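Local coordinates for protein monomethylamine methyltransferase mtmB1 (Methanosarcina barkeri, PDB 1TV3) that transfers the methyl group of monomethylamine to the corrinoid cofactor of its partner protein MtmC, a step in methanogenesis from methylamine, at residues A[230-235]-A[258-263]; A[328-333]-A[359-364]; A[129-134]-A[155-160]; A[334-339]-A[365-370]. All blocks are in the same frame, centred on the assembly; numbering follows the deposited sequence.

All four contacts join neighbouring strands, or the loops that follow them, in the parallel sheet of a TIM barrel, and all reach BG4. Along the chain contact 3 comes first, joining the loop after strand 125-128 to strand 155-161; contact 1 follows, on strands 227-231 and 255-259. Contacts 2 and 4 come last and alternate, contact 4 continuing where strands 330-333 and 363-366 of contact 2 run out. Centres lie about 11 Å apart for contacts 3 and 4 and about 18 Å apart for contacts 1 and 3. Gln333 bonds Glu259, linking contacts 2 and 1, while Gly129 probably bonds Gly366 between contacts 3 and 4. Residues far apart in sequence thus enclose one site.

Contact 1 (A[230-235]-A[258-263]); sequences VSQLNE and DEQMPI. With BG4 (5-(hydroxy-methyl-amino)-3-methyl-pyrrolidine-2-carboxylic acid), chain B.
Gln232 lays its CB against Gln260, 3.4 Å from CG, the two side chains crossing at about a right angle. From there Gln232 runs out extended, and its NE2 gives a nearly straight bond of 2.7 Å to Asp258 OD2, which lies in the amide plane and is met on its syn side. Asp258 OD2 also takes a bond from His294, and OD1 pairs with Ser289, so this buried carboxylate is well supplied with partners. The backbones run parallel here, as adjacent strands 227-231 and 255-259 of the TIM barrel: Glu259 N reaches Val230 O at 2.9 Å and Gln232 N reaches Glu259 O at 2.8 Å. On the sheet face of Ser231 and Glu259, Ser231 OG donates to Glu259 OE2 over 2.7 Å, on the anti side, while OE1 accepts from BG4 N1 at 3.2 Å and from Gln333. Ser231, which also borders BG4, probably helps to hold the carboxylate in place. Past the strands, a cis peptide precedes Glu235, whose OE2 is gripped from opposite faces of its plane by Asn234 ND2 and Ile263 N. Asn234 ND2 donates its other hydrogen to Met261 O, 2.7 Å away.

Contact 2 (A[328-333]-A[359-364]); sequences ILSGNQ and SGREIL. With BG4 (5-(hydroxy-methyl-amino)-3-methyl-pyrrolidine-2-carboxylic acid), chain B.
Glu362 points its side chain at the neighbouring strand, where OE1 accepts a hydrogen bond of 2.7 Å from Ser330 N on its anti side. A bend at chi2 (73°) brings it there, and it leaves CG packed on Leu329 CD2 at 3.7 Å, the two side chains crossing at about a right angle. Water 3 donates to the same OE1, while OE2 bonds Arg116 N. Ser330 holds OG between its own backbone N and carbonyl carbon (chi1 72°), where it donates to water 3 and meets Arg361 NH1 in a weak bond of 3.2 Å. The guanidinium of Arg361 has Asn332 CB over one face, 4.0 Å from NE, and its NH2 forms a salt bridge with Asp296. Strands 330-333 and 363-366 pair in parallel, as the two ends of a beta-alpha-beta crossover. Ser330 O accepts from both Glu362 N, at 2.9 Å, and Ile363 N, and Asn332 N reaches Ile363 O at 3.2 Å. A CB on Gly331 would run into Ile363 O. Glu362 is met by the amides of Ser330 and Arg116 and by a water, Arg361 by Asp296 and His282, which probably holds both side chains in their rotations.

Contact 3 (A[129-134]-A[155-160]); sequences GPTGSP and TIVNGV. With BG4 (5-(hydroxy-methyl-amino)-3-methyl-pyrrolidine-2-carboxylic acid), chain B.
Val157 points its two methyls at different neighbours, the segment 129-134 and the ligand. Its CB lies 4.2 Å from BG4 O1. CG1, set between the backbone N and the carbonyl carbon (chi1 46°), nests against Gly129, 3.3 Å from its N, and also reaches Thr131 OG1 at 3.5 Å. The other branch, CG2, ends 3.3 Å from BG4 O1. Thr131 meets the ligand too, its CG2 lying 3.5 Å from BG4 C6, while its OG1 donates to Gly129 O from above the carbonyl plane. An alanine in place of Thr131 is likely to open a gap beside the BG4 methyl and Val157, and to leave Gly129 O without its hydroxyl partner. The loop after strand 125-128 makes a type I' turn from Pro130 to Ser133, with Pro130 O gripped by both Ser133 N and Ser133 OG. Glycines let it close on strand 155-161: a CB on Gly129 would clash with Val157 O, and one on Gly159 with Pro130 CB, which already presses on Gly159 CA. Backbone bonds pin the turn at two points, Gly132 N to Asn158 O and Val160 N to Ser133 O, both 2.8 Å. The ligand is met here by methyl groups and by Thr131 O, 3.1 Å from BG4 C6, which suggests that this wall probably holds BG4 mainly by shape, its polar groups being bonded by Glu259, Ser365, Lys202 and Glu205.

Contact 4 (A[334-339]-A[365-370]); sequences YYPCAG and SGVASA. With BG4 (5-(hydroxy-methyl-amino)-3-methyl-pyrrolidine-2-carboxylic acid), chain B.
Tyr335 lays the face of its ring over Ala368, whose CB stands 3.7 Å from the ring centroid and only 11° off the normal, a CH-pi contact. Setting CG beside the backbone N (chi1 -83°) sends the ring toward the ligand, and OH comes within 3.2 Å of BG4 C6. A glycine in place of Tyr335 would probably strip the aromatic cover from Ala368 CB and leave the BG4 methyl, C6, without its neighbour on that side. Tyr334, the residue before it, turns its side chain toward 365-370 instead: CB sits 4.0 Å from Gly366 CA, and the ring meets Ser365 O obliquely, at 3.4 Å from CD1. The segments take in the end of strand 363-366 and the loops after the two adjacent strands, at the C-terminal end of the barrel, where TIM-barrel active sites lie. The pairing outlives the sheet, with Tyr334 N bonded to Ser365 O and Ala368 N to Tyr334 O, the latter at 2.8 Å. A cis peptide before Val367 and an inverse gamma turn centred on Ala368 reshape the chain. Pro336 and Val367 meet at a slant, CG and CG1 tight at 3.4 Å. Ser365 points away from 334-339, and its OG, anti to the backbone N, gives BG4 O1 a bond of 2.6 Å; Gln127 also bonds that hydroxyl. Ala370 N closes the far end on Ala338 O.

Contact 1 (A[230-235]-A[258-263])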
loop_
_atom_site.group_PDB
_atom_site.type_symbol
_atom_site.label_atom_id
_atom_site.label_comp_id
_atom_site.label_asym_id
_atom_site.label_seq_id
_atom_site.Cartn_x
_atom_site.Cartn_y
_atom_site.Cartn_z
ATOM N N VAL A 230 -20.759 14.896 9.796
ATOM C CA VAL A 230 -21.371 14.734 11.106
ATOM C C VAL A 230 -22.233 15.990 11.234
ATOM O O VAL A 230 -21.788 17.095 10.910
ATOM C CB VAL A 230 -20.334 14.648 12.247
ATOM C CG1 VAL A 230 -19.499 15.914 12.316
ATOM C CG2 VAL A 230 -21.060 14.395 13.561
ATOM N N SER A 231 -23.472 15.820 11.686
ATOM C CA SER A 231 -24.397 16.944 11.779
ATOM C C SER A 231 -24.801 17.417 13.161
ATOM O O SER A 231 -25.198 16.619 14.011
ATOM C CB SER A 231 -25.684 16.617 11.013
ATOM O OG SER A 231 -25.415 16.273 9.668
ATOM N N GLN A 232 -24.717 18.727 13.372
ATOM C CA GLN A 232 -25.151 19.318 14.630
ATOM C C GLN A 232 -26.664 19.488 14.471
ATOM O O GLN A 232 -27.161 19.580 13.345
ATOM C CB GLN A 232 -24.519 20.691 14.843
ATOM C CG GLN A 232 -23.020 20.693 15.053
ATOM C CD GLN A 232 -22.529 22.055 15.491
ATOM O OE1 GLN A 232 -23.014 22.604 16.482
ATOM N NE2 GLN A 232 -21.565 22.613 14.755
ATOM N N LEU A 233 -27.391 19.534 15.582
ATOM C CA LEU A 233 -28.842 19.698 15.530
ATOM C C LEU A 233 -29.228 21.170 15.726
ATOM O O LEU A 233 -28.355 22.036 15.774
ATOM C CB LEU A 233 -29.499 18.809 16.592
ATOM C CG LEU A 233 -29.093 17.331 16.497
ATOM C CD1 LEU A 233 -29.784 16.520 17.590
ATOM C CD2 LEU A 233 -29.466 16.787 15.123
ATOM N N ASN A 234 -30.527 21.451 15.828
ATOM C CA ASN A 234 -31.011 22.826 15.993
ATOM C C ASN A 234 -31.646 23.092 17.356
ATOM O O ASN A 234 -32.619 22.430 17.712
ATOM C CB ASN A 234 -32.048 23.153 14.915
ATOM C CG ASN A 234 -31.484 23.067 13.513
ATOM O OD1 ASN A 234 -31.210 21.980 13.004
ATOM N ND2 ASN A 234 -31.304 24.220 12.879
ATOM N N GLU A 235 -31.111 24.036 18.131
ATOM C CA GLU A 235 -29.931 24.843 17.796
ATOM C C GLU A 235 -28.953 24.620 18.956
ATOM O O GLU A 235 -29.392 24.471 20.099
ATOM C CB GLU A 235 -30.301 26.329 17.727
ATOM C CG GLU A 235 -31.409 26.680 16.740
ATOM C CD GLU A 235 -30.989 26.518 15.288
ATOM O OE1 GLU A 235 -29.794 26.252 15.031
ATOM O OE2 GLU A 235 -31.853 26.662 14.399
ATOM N N ASP A 258 -17.998 19.097 9.820
ATOM C CA ASP A 258 -19.098 19.276 10.753
ATOM C C ASP A 258 -20.108 20.198 10.081
ATOM O O ASP A 258 -19.739 21.246 9.557
ATOM C CB ASP A 258 -18.587 19.920 12.041
ATOM C CG ASP A 258 -19.711 20.387 12.947
ATOM O OD1 ASP A 258 -20.018 19.686 13.937
ATOM O OD2 ASP A 258 -20.287 21.458 12.660
ATOM N N GLU A 259 -21.377 19.806 10.087
ATOM C CA GLU A 259 -22.420 20.627 9.478
ATOM C C GLU A 259 -23.439 21.124 10.506
ATOM O O GLU A 259 -23.632 20.513 11.558
ATOM C CB GLU A 259 -23.189 19.835 8.415
ATOM C CG GLU A 259 -24.662 19.686 8.782
ATOM C CD GLU A 259 -25.526 19.166 7.670
ATOM O OE1 GLU A 259 -25.530 19.770 6.578
ATOM O OE2 GLU A 259 -26.217 18.153 7.900
ATOM N N GLN A 260 -24.097 22.231 10.173
ATOM C CA GLN A 260 -25.152 22.802 11.003
ATOM C C GLN A 260 -25.938 23.755 10.115
ATOM O O GLN A 260 -25.359 24.603 9.433
ATOM C CB GLN A 260 -24.583 23.543 12.219
ATOM C CG GLN A 260 -25.542 23.582 13.418
ATOM C CD GLN A 260 -26.628 24.653 13.305
ATOM O OE1 GLN A 260 -27.776 24.437 13.708
ATOM N NE2 GLN A 260 -26.263 25.816 12.778
ATOM N N MET A 261 -27.256 23.592 10.105
ATOM C CA MET A 261 -28.126 24.428 9.292
ATOM C C MET A 261 -29.034 25.271 10.179
ATOM O O MET A 261 -30.157 24.869 10.496
ATOM C CB MET A 261 -28.976 23.550 8.368
ATOM C CG MET A 261 -28.172 22.700 7.394
ATOM S SD MET A 261 -29.239 21.763 6.272
ATOM C CE MET A 261 -29.642 23.016 5.045
ATOM N N PRO A 262 -28.557 26.454 10.597
ATOM C CA PRO A 262 -29.371 27.322 11.454
ATOM C C PRO A 262 -30.648 27.734 10.728
ATOM O O PRO A 262 -30.622 28.051 9.539
ATOM C CB PRO A 262 -28.436 28.496 11.747
ATOM C CG PRO A 262 -27.591 28.571 10.505
ATOM C CD PRO A 262 -27.294 27.113 10.218
ATOM N N ILE A 263 -31.762 27.729 11.449
ATOM C CA ILE A 263 -33.054 28.059 10.860
ATOM C C ILE A 263 -33.523 29.499 11.071
ATOM O O ILE A 263 -33.763 29.926 12.204
ATOM C CB ILE A 263 -34.132 27.099 11.404
ATOM C CG1 ILE A 263 -33.727 25.655 11.088
ATOM C CG2 ILE A 263 -35.493 27.428 10.797
ATOM C CD1 ILE A 263 -34.639 24.605 11.692
HETATM C C1 BG4 B . -23.373 18.379 1.943
HETATM C C2 BG4 B . -24.767 18.403 2.566
HETATM C C3 BG4 B . -25.716 17.429 1.879
HETATM C C4 BG4 B . -25.695 16.172 2.764
HETATM C C5 BG4 B . -25.433 16.654 4.191
HETATM C C6 BG4 B . -27.003 18.084 1.856
HETATM N N1 BG4 B . -24.772 18.017 4.048
HETATM O O1 BG4 B . -23.097 19.190 1.043
HETATM N N2 BG4 B . -24.525 15.766 4.866
HETATM O O2 BG4 B . -23.114 15.663 4.484
HETATM C C7 BG4 B . -24.557 16.043 6.294
HETATM O O HOH W 1 -28.439 21.563 11.914
HETATM O O HOH W 2 -33.004 29.282 14.798
#

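Contact 2 (A[328-333]-A[359-364])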
loop_
_atom_site.group_PDB
_atom_site.type_symbol
_atom_site.label_atom_id
_atom_site.label_comp_id
_atom_site.label_asym_id
_atom_site.label_seq_id
_atom_site.Cartn_x
_atom_site.Cartn_y
_atom_site.Cartn_z
ATOM N N ILE A 328 -10.837 29.282 10.697
ATOM C CA ILE A 328 -11.734 28.152 10.491
ATOM C C ILE A 328 -12.126 28.017 9.021
ATOM O O ILE A 328 -12.629 28.962 8.415
ATOM C CB ILE A 328 -13.025 28.303 11.334
ATOM C CG1 ILE A 328 -12.680 28.254 12.828
ATOM C CG2 ILE A 328 -14.015 27.195 10.983
ATOM C CD1 ILE A 328 -13.870 28.504 13.748
ATOM N N LEU A 329 -11.887 26.841 8.449
ATOM C CA LEU A 329 -12.241 26.589 7.057
ATOM C C LEU A 329 -13.730 26.254 7.019
ATOM O O LEU A 329 -14.237 25.570 7.907
ATOM C CB LEU A 329 -11.405 25.428 6.508
ATOM C CG LEU A 329 -9.899 25.721 6.498
ATOM C CD1 LEU A 329 -9.109 24.452 6.196
ATOM C CD2 LEU A 329 -9.603 26.800 5.463
ATOM N N SER A 330 -14.437 26.731 6.001
ATOM C CA SER A 330 -15.868 26.464 5.934
ATOM C C SER A 330 -16.451 26.416 4.532
ATOM O O SER A 330 -15.794 26.755 3.543
ATOM C CB SER A 330 -16.632 27.525 6.731
ATOM O OG SER A 330 -16.607 28.767 6.044
ATOM N N GLY A 331 -17.706 25.988 4.474
ATOM C CA GLY A 331 -18.425 25.903 3.219
ATOM C C GLY A 331 -19.896 26.146 3.483
ATOM O O GLY A 331 -20.300 26.361 4.633
ATOM N N ASN A 332 -20.700 26.115 2.425
ATOM C CA ASN A 332 -22.140 26.314 2.551
ATOM C C ASN A 332 -22.828 25.374 1.558
ATOM O O ASN A 332 -22.275 25.086 0.493
ATOM C CB ASN A 332 -22.496 27.783 2.267
ATOM C CG ASN A 332 -23.878 28.161 2.783
ATOM O OD1 ASN A 332 -24.473 27.435 3.584
ATOM N ND2 ASN A 332 -24.388 29.304 2.335
ATOM N N GLN A 333 -24.013 24.879 1.920
ATOM C CA GLN A 333 -24.758 23.954 1.064
ATOM C C GLN A 333 -25.920 24.645 0.354
ATOM O O GLN A 333 -26.503 25.594 0.874
ATOM C CB GLN A 333 -25.249 22.753 1.880
ATOM C CG GLN A 333 -26.104 23.112 3.072
ATOM C CD GLN A 333 -26.208 21.968 4.059
ATOM O OE1 GLN A 333 -26.814 20.936 3.773
ATOM N NE2 GLN A 333 -25.601 22.143 5.227
ATOM N N SER A 359 -18.286 36.281 0.430
ATOM C CA SER A 359 -18.191 36.307 1.888
ATOM C C SER A 359 -17.007 35.513 2.433
ATOM O O SER A 359 -16.744 35.544 3.634
ATOM C CB SER A 359 -19.498 35.818 2.532
ATOM O OG SER A 359 -19.797 34.485 2.175
ATOM N N GLY A 360 -16.302 34.794 1.562
ATOM C CA GLY A 360 -15.132 34.048 2.006
ATOM C C GLY A 360 -15.212 32.545 2.215
ATOM O O GLY A 360 -14.319 31.975 2.844
ATOM N N ARG A 361 -16.250 31.888 1.710
ATOM C CA ARG A 361 -16.359 30.434 1.881
ATOM C C ARG A 361 -15.237 29.737 1.113
ATOM O O ARG A 361 -14.864 30.172 0.021
ATOM C CB ARG A 361 -17.702 29.919 1.353
ATOM C CG ARG A 361 -18.922 30.404 2.111
ATOM C CD ARG A 361 -19.017 29.788 3.498
ATOM N NE ARG A 361 -20.162 30.326 4.225
ATOM C CZ ARG A 361 -20.492 29.989 5.467
ATOM N NH1 ARG A 361 -19.766 29.103 6.136
ATOM N NH2 ARG A 361 -21.545 30.551 6.044
ATOM N N GLU A 362 -14.701 28.659 1.677
ATOM C CA GLU A 362 -13.636 27.914 1.012
ATOM C C GLU A 362 -14.215 26.842 0.096
ATOM O O GLU A 362 -13.592 26.460 -0.897
ATOM C CB GLU A 362 -12.714 27.229 2.029
ATOM C CG GLU A 362 -11.709 28.130 2.725
ATOM C CD GLU A 362 -12.337 29.039 3.763
ATOM O OE1 GLU A 362 -13.319 28.617 4.415
ATOM O OE2 GLU A 362 -11.831 30.168 3.939
ATOM N N ILE A 363 -15.412 26.366 0.432
ATOM C CA ILE A 363 -16.059 25.310 -0.337
ATOM C C ILE A 363 -17.540 25.565 -0.602
ATOM O O ILE A 363 -18.279 25.977 0.289
ATOM C CB ILE A 363 -15.934 23.955 0.406
ATOM C CG1 ILE A 363 -14.455 23.598 0.594
ATOM C CG2 ILE A 363 -16.667 22.859 -0.359
ATOM C CD1 ILE A 363 -14.223 22.387 1.492
ATOM N N LEU A 364 -17.961 25.326 -1.839
ATOM C CA LEU A 364 -19.363 25.479 -2.216
ATOM C C LEU A 364 -19.848 24.053 -2.460
ATOM O O LEU A 364 -19.306 23.352 -3.314
ATOM C CB LEU A 364 -19.493 26.296 -3.502
ATOM C CG LEU A 364 -18.725 27.618 -3.571
ATOM C CD1 LEU A 364 -19.122 28.349 -4.845
ATOM C CD2 LEU A 364 -19.024 28.473 -2.341
HETATM C C1 BG4 B . -23.373 18.379 1.943
HETATM C C2 BG4 B . -24.767 18.403 2.566
HETATM C C3 BG4 B . -25.716 17.429 1.879
HETATM C C4 BG4 B . -25.695 16.172 2.764
HETATM C C5 BG4 B . -25.433 16.654 4.191
HETATM C C6 BG4 B . -27.003 18.084 1.856
HETATM N N1 BG4 B . -24.772 18.017 4.048
HETATM O O1 BG4 B . -23.097 19.190 1.043
HETATM N N2 BG4 B . -24.525 15.766 4.866
HETATM O O2 BG4 B . -23.114 15.663 4.484
HETATM C C7 BG4 B . -24.557 16.043 6.294
HETATM O O HOH W 3 -14.156 30.219 6.249
#

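Contact 3 (A[129-134]-A[155-160])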
loop_
_atom_site.group_PDB
_atom_site.type_symbol
_atom_site.label_atom_id
_atom_site.label_comp_id
_atom_site.label_asym_id
_atom_site.label_seq_id
_atom_site.Cartn_x
_atom_site.Cartn_y
_atom_site.Cartn_z
ATOM N N GLY A 129 -22.595 17.700 -6.659
ATOM C CA GLY A 129 -23.232 16.402 -6.545
ATOM C C GLY A 129 -24.702 16.541 -6.204
ATOM O O GLY A 129 -25.205 17.659 -6.093
ATOM N N PRO A 130 -25.426 15.421 -6.046
ATOM C CA PRO A 130 -26.852 15.457 -5.712
ATOM C C PRO A 130 -27.087 16.127 -4.364
ATOM O O PRO A 130 -28.222 16.416 -3.986
ATOM C CB PRO A 130 -27.239 13.982 -5.709
ATOM C CG PRO A 130 -26.344 13.415 -6.773
ATOM C CD PRO A 130 -25.016 14.059 -6.430
ATOM N N THR A 131 -26.001 16.352 -3.635
ATOM C CA THR A 131 -26.071 17.020 -2.343
ATOM C C THR A 131 -27.088 16.365 -1.402
ATOM O O THR A 131 -28.007 17.018 -0.904
ATOM C CB THR A 131 -26.419 18.514 -2.549
ATOM O OG1 THR A 131 -25.615 19.040 -3.614
ATOM C CG2 THR A 131 -26.132 19.321 -1.293
ATOM N N GLY A 132 -26.917 15.064 -1.178
ATOM C CA GLY A 132 -27.794 14.330 -0.282
ATOM C C GLY A 132 -29.196 14.013 -0.767
ATOM O O GLY A 132 -29.990 13.439 -0.022
ATOM N N SER A 133 -29.512 14.370 -2.005
ATOM C CA SER A 133 -30.842 14.113 -2.544
ATOM C C SER A 133 -31.014 12.656 -2.968
ATOM O O SER A 133 -30.047 11.986 -3.336
ATOM C CB SER A 133 -31.108 15.034 -3.733
ATOM O OG SER A 133 -30.936 16.392 -3.363
ATOM N N PRO A 134 -32.256 12.143 -2.915
ATOM C CA PRO A 134 -32.551 10.758 -3.296
ATOM C C PRO A 134 -32.347 10.505 -4.790
ATOM O O PRO A 134 -32.874 11.230 -5.631
ATOM C CB PRO A 134 -34.006 10.583 -2.859
ATOM C CG PRO A 134 -34.571 11.969 -3.016
ATOM C CD PRO A 134 -33.473 12.830 -2.442
ATOM N N THR A 155 -14.668 18.412 -6.334
ATOM C CA THR A 155 -14.965 17.242 -5.518
ATOM C C THR A 155 -16.452 16.927 -5.636
ATOM O O THR A 155 -17.225 17.728 -6.164
ATOM C CB THR A 155 -14.621 17.482 -4.031
ATOM O OG1 THR A 155 -15.468 18.511 -3.504
ATOM C CG2 THR A 155 -13.155 17.905 -3.879
ATOM N N ILE A 156 -16.848 15.758 -5.142
ATOM C CA ILE A 156 -18.238 15.330 -5.214
ATOM C C ILE A 156 -18.936 15.298 -3.855
ATOM O O ILE A 156 -18.332 14.909 -2.853
ATOM C CB ILE A 156 -18.350 13.886 -5.791
ATOM C CG1 ILE A 156 -17.674 13.790 -7.168
ATOM C CG2 ILE A 156 -19.816 13.467 -5.856
ATOM C CD1 ILE A 156 -18.338 14.611 -8.263
ATOM N N VAL A 157 -20.195 15.732 -3.811
ATOM C CA VAL A 157 -20.974 15.620 -2.581
ATOM C C VAL A 157 -22.004 14.542 -2.926
ATOM O O VAL A 157 -22.852 14.724 -3.805
ATOM C CB VAL A 157 -21.687 16.936 -2.152
ATOM C CG1 VAL A 157 -22.397 17.594 -3.323
ATOM C CG2 VAL A 157 -22.685 16.612 -1.038
ATOM N N ASN A 158 -21.905 13.413 -2.231
ATOM C CA ASN A 158 -22.763 12.258 -2.470
ATOM C C ASN A 158 -24.273 12.439 -2.402
ATOM O O ASN A 158 -24.796 13.242 -1.626
ATOM C CB ASN A 158 -22.388 11.123 -1.513
ATOM C CG ASN A 158 -20.930 10.720 -1.618
ATOM O OD1 ASN A 158 -20.175 11.256 -2.437
ATOM N ND2 ASN A 158 -20.526 9.764 -0.789
ATOM N N GLY A 159 -24.961 11.652 -3.224
ATOM C CA GLY A 159 -26.410 11.655 -3.230
ATOM C C GLY A 159 -26.820 10.468 -2.370
ATOM O O GLY A 159 -25.960 9.752 -1.852
ATOM N N VAL A 160 -28.122 10.252 -2.216
ATOM C CA VAL A 160 -28.629 9.147 -1.410
ATOM C C VAL A 160 -29.229 8.051 -2.286
ATOM O O VAL A 160 -30.048 8.326 -3.165
ATOM C CB VAL A 160 -29.707 9.646 -0.413
ATOM C CG1 VAL A 160 -30.447 8.465 0.208
ATOM C CG2 VAL A 160 -29.053 10.487 0.675
HETATM C C1 BG4 B . -23.373 18.379 1.943
HETATM C C2 BG4 B . -24.767 18.403 2.566
HETATM C C3 BG4 B . -25.716 17.429 1.879
HETATM C C4 BG4 B . -25.695 16.172 2.764
HETATM C C5 BG4 B . -25.433 16.654 4.191
HETATM C C6 BG4 B . -27.003 18.084 1.856
HETATM N N1 BG4 B . -24.772 18.017 4.048
HETATM O O1 BG4 B . -23.097 19.190 1.043
HETATM N N2 BG4 B . -24.525 15.766 4.866
HETATM O O2 BG4 B . -23.114 15.663 4.484
HETATM C C7 BG4 B . -24.557 16.043 6.294
#

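Contact 4 (A[334-339]-A[365-370])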
loop_
_atom_site.group_PDB
_atom_site.type_symbol
_atom_site.label_atom_id
_atom_site.label_comp_id
_atom_site.label_asym_id
_atom_site.label_seq_id
_atom_site.Cartn_x
_atom_site.Cartn_y
_atom_site.Cartn_z
ATOM N N TYR A 334 -26.258 24.139 -0.829
ATOM C CA TYR A 334 -27.285 24.732 -1.678
ATOM C C TYR A 334 -28.634 24.026 -1.778
ATOM O O TYR A 334 -28.728 22.903 -2.286
ATOM C CB TYR A 334 -26.712 24.911 -3.094
ATOM C CG TYR A 334 -25.569 25.899 -3.173
ATOM C CD1 TYR A 334 -24.447 25.772 -2.348
ATOM C CD2 TYR A 334 -25.628 26.991 -4.042
ATOM C CE1 TYR A 334 -23.419 26.710 -2.382
ATOM C CE2 TYR A 334 -24.606 27.937 -4.085
ATOM C CZ TYR A 334 -23.507 27.793 -3.249
ATOM O OH TYR A 334 -22.518 28.750 -3.250
ATOM N N TYR A 335 -29.676 24.709 -1.309
ATOM C CA TYR A 335 -31.039 24.188 -1.362
ATOM C C TYR A 335 -31.992 25.189 -2.023
ATOM O O TYR A 335 -32.638 25.989 -1.343
ATOM C CB TYR A 335 -31.562 23.866 0.041
ATOM C CG TYR A 335 -31.155 22.510 0.577
ATOM C CD1 TYR A 335 -29.916 22.316 1.197
ATOM C CD2 TYR A 335 -32.021 21.420 0.475
ATOM C CE1 TYR A 335 -29.551 21.066 1.706
ATOM C CE2 TYR A 335 -31.668 20.172 0.976
ATOM C CZ TYR A 335 -30.435 20.002 1.591
ATOM O OH TYR A 335 -30.100 18.765 2.091
ATOM N N PRO A 336 -32.074 25.169 -3.362
ATOM C CA PRO A 336 -32.961 26.081 -4.093
ATOM C C PRO A 336 -34.382 25.539 -4.027
ATOM O O PRO A 336 -34.578 24.353 -3.771
ATOM C CB PRO A 336 -32.427 26.029 -5.530
ATOM C CG PRO A 336 -31.025 25.487 -5.388
ATOM C CD PRO A 336 -31.168 24.473 -4.289
ATOM N N CYS A 337 -35.367 26.401 -4.266
ATOM C CA CYS A 337 -36.761 25.975 -4.262
ATOM C C CYS A 337 -37.090 25.278 -5.580
ATOM O O CYS A 337 -37.678 24.199 -5.587
ATOM C CB CYS A 337 -37.696 27.177 -4.090
ATOM S SG CYS A 337 -37.617 27.984 -2.487
ATOM N N ALA A 338 -36.703 25.897 -6.690
ATOM C CA ALA A 338 -36.985 25.344 -8.013
ATOM C C ALA A 338 -36.187 24.082 -8.334
ATOM O O ALA A 338 -35.121 23.839 -7.763
ATOM C CB ALA A 338 -36.738 26.404 -9.082
ATOM N N GLY A 339 -36.719 23.288 -9.259
ATOM C CA GLY A 339 -36.067 22.053 -9.658
ATOM C C GLY A 339 -35.161 22.240 -10.861
ATOM O O GLY A 339 -35.099 23.330 -11.431
ATOM N N SER A 365 -20.861 23.623 -1.714
ATOM C CA SER A 365 -21.368 22.261 -1.846
ATOM C C SER A 365 -22.828 22.248 -2.314
ATOM O O SER A 365 -23.743 22.525 -1.530
ATOM C CB SER A 365 -21.230 21.548 -0.495
ATOM O OG SER A 365 -21.338 20.143 -0.624
ATOM N N GLY A 366 -23.035 21.929 -3.591
ATOM C CA GLY A 366 -24.376 21.898 -4.153
ATOM C C GLY A 366 -24.462 21.025 -5.394
ATOM O O GLY A 366 -23.454 20.447 -5.805
ATOM N N VAL A 367 -25.631 20.954 -6.033
ATOM C CA VAL A 367 -26.829 21.690 -5.630
ATOM C C VAL A 367 -28.010 20.759 -5.354
ATOM O O VAL A 367 -28.361 19.928 -6.192
ATOM C CB VAL A 367 -27.239 22.689 -6.748
ATOM C CG1 VAL A 367 -28.491 23.451 -6.350
ATOM C CG2 VAL A 367 -26.083 23.651 -7.032
ATOM N N ALA A 368 -28.627 20.907 -4.183
ATOM C CA ALA A 368 -29.779 20.086 -3.807
ATOM C C ALA A 368 -31.046 20.720 -4.379
ATOM O O ALA A 368 -31.878 21.253 -3.643
ATOM C CB ALA A 368 -29.880 19.985 -2.284
ATOM N N SER A 369 -31.183 20.652 -5.698
ATOM C CA SER A 369 -32.325 21.231 -6.386
ATOM C C SER A 369 -33.660 20.663 -5.915
ATOM O O SER A 369 -33.721 19.564 -5.360
ATOM C CB SER A 369 -32.152 21.034 -7.886
ATOM O OG SER A 369 -30.907 21.577 -8.289
ATOM N N ALA A 370 -34.731 21.424 -6.141
ATOM C CA ALA A 370 -36.067 21.014 -5.720
ATOM C C ALA A 370 -36.046 20.739 -4.217
ATOM O O ALA A 370 -36.707 19.824 -3.727
ATOM C CB ALA A 370 -36.504 19.767 -6.484
HETATM C C1 BG4 B . -23.373 18.379 1.943
HETATM C C2 BG4 B . -24.767 18.403 2.566
HETATM C C3 BG4 B . -25.716 17.429 1.879
HETATM C C4 BG4 B . -25.695 16.172 2.764
HETATM C C5 BG4 B . -25.433 16.654 4.191
HETATM C C6 BG4 B . -27.003 18.084 1.856
HETATM N N1 BG4 B . -24.772 18.017 4.048
HETATM O O1 BG4 B . -23.097 19.190 1.043
HETATM N N2 BG4 B . -24.525 15.766 4.866
HETATM O O2 BG4 B . -23.114 15.663 4.484
HETATM C C7 BG4 B . -24.557 16.043 6.294
#